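Local coordinates for protein NAD(P)-dependent oxidoreductase (Pseudomonas putida, PDB 7A3W) that probably uses NADPH to reduce imines, and also serves in conjugate reduction and reductive amination, at residues 204-207 against 208-211. Numbering follows the deposited sequence.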
loop_
_atom_site.group_PDB
_atom_site.type_symbol
_atom_site.label_atom_id
_atom_site.label_comp_id
_atom_site.label_asym_id
_atom_site.label_seq_id
_atom_site.Cartn_x
_atom_site.Cartn_y
_atom_site.Cartn_z
ATOM N N SER B 204 -0.247 -20.271 0.503
ATOM C CA SER B 204 -1.420 -19.993 1.366
ATOM C C SER B 204 -1.482 -18.491 1.665
ATOM O O SER B 204 -0.431 -17.841 1.704
ATOM C CB SER B 204 -1.370 -20.759 2.646
ATOM O OG SER B 204 -0.391 -20.196 3.476
ATOM N N VAL B 205 -2.682 -17.990 1.928
ATOM C CA VAL B 205 -2.895 -16.566 2.271
ATOM C C VAL B 205 -2.118 -16.278 3.559
ATOM O O VAL B 205 -1.572 -15.188 3.640
ATOM C CB VAL B 205 -4.386 -16.209 2.381
ATOM C CG1 VAL B 205 -5.010 -16.740 3.666
ATOM C CG2 VAL B 205 -4.579 -14.706 2.263
ATOM N N GLN B 206 -2.006 -17.231 4.489
ATOM C CA GLN B 206 -1.213 -17.008 5.727
ATOM C C GLN B 206 0.265 -16.866 5.356
ATOM O O GLN B 206 0.952 -16.018 5.977
ATOM C CB GLN B 206 -1.411 -18.089 6.790
ATOM C CG GLN B 206 -2.721 -17.973 7.566
ATOM C CD GLN B 206 -2.893 -16.678 8.333
ATOM O OE1 GLN B 206 -3.838 -15.910 8.105
ATOM N NE2 GLN B 206 -1.992 -16.431 9.274
ATOM N N ASP B 207 0.750 -17.647 4.388
ATOM C CA ASP B 207 2.168 -17.564 3.954
ATOM C C ASP B 207 2.374 -16.232 3.213
ATOM O O ASP B 207 3.382 -15.592 3.433
ATOM C CB ASP B 207 2.580 -18.788 3.144
ATOM C CG ASP B 207 2.699 -20.058 3.976
ATOM O OD1 ASP B 207 2.824 -19.954 5.248
ATOM O OD2 ASP B 207 2.681 -21.127 3.363
ATOM N N PHE B 208 1.424 -15.794 2.393
ATOM C CA PHE B 208 1.534 -14.479 1.705
ATOM C C PHE B 208 1.473 -13.334 2.724
ATOM O O PHE B 208 2.229 -12.372 2.588
ATOM C CB PHE B 208 0.457 -14.352 0.633
ATOM C CG PHE B 208 0.668 -13.156 -0.250
ATOM C CD1 PHE B 208 1.691 -13.151 -1.191
ATOM C CD2 PHE B 208 -0.139 -12.035 -0.122
ATOM C CE1 PHE B 208 1.867 -12.055 -2.015
ATOM C CE2 PHE B 208 0.053 -10.947 -0.950
ATOM C CZ PHE B 208 1.049 -10.959 -1.878
ATOM N N LYS B 209 0.620 -13.441 3.747
ATOM C CA LYS B 209 0.596 -12.486 4.895
ATOM C C LYS B 209 1.993 -12.403 5.537
ATOM O O LYS B 209 2.435 -11.286 5.885
ATOM C CB LYS B 209 -0.440 -12.929 5.934
ATOM C CG LYS B 209 -0.303 -12.302 7.325
ATOM C CD LYS B 209 -1.130 -13.033 8.369
ATOM C CE LYS B 209 -0.750 -12.673 9.788
ATOM N NZ LYS B 209 -1.335 -13.613 10.768
ATOM N N ALA B 210 2.669 -13.538 5.738
ATOM C CA ALA B 210 3.984 -13.561 6.423
ATOM C C ALA B 210 5.048 -12.851 5.569
ATOM O O ALA B 210 5.962 -12.273 6.143
ATOM C CB ALA B 210 4.391 -14.974 6.738
ATOM N N LEU B 211 4.917 -12.858 4.245
ATOM C CA LEU B 211 5.887 -12.207 3.321
ATOM C C LEU B 211 5.515 -10.727 3.078
ATOM O O LEU B 211 6.388 -9.943 2.632
ATOM C CB LEU B 211 5.879 -12.961 1.988
ATOM C CG LEU B 211 6.441 -14.376 2.053
ATOM C CD1 LEU B 211 6.105 -15.147 0.787
ATOM C CD2 LEU B 211 7.941 -14.352 2.310
#
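Phe208 N donates to Ser204 O at 2.8 Å, and this bond opens the first turn of helix 205-232 in the C-terminal, reductive aminase-like domain. Three more i to i+4 bonds follow. Lys209 N reaches Val205 O at 2.8 Å and Ala210 N reaches Gln206 O at 3.0 Å. Leu211 N to Asp207 O is longer, 3.2 Å, and more bent, with an N-H...O angle of 138°. Ser204 is the N-cap. Its OG accepts from Asp207 N at 2.9 Å, so a backbone amide of the first turn gains a side-chain acceptor.

The side chains of Gln206 and Lys209 lie alongside each other, both heading out from the helix. CD of Gln206 is 4.0 Å from CD of Lys209. The lysine stretches out almost straight, and this carries NZ to the second subunit, where it forms a salt bridge with Asp228. With an alanine in place of the lysine, Asp228 of the second subunit would probably lose this charged mate, and the Gln206 side chain the aliphatic chain beside it.

Phe208 is buried. Its CG is anti to the backbone N (chi1 -170°), which turns the ring from the first turn toward helix 173-200. There it meets Trp191, with the ring planes at about 45°. It also packs on Leu180 of the second subunit. Further along, Leu211 sets its CG 3.6 Å from Asp207 O.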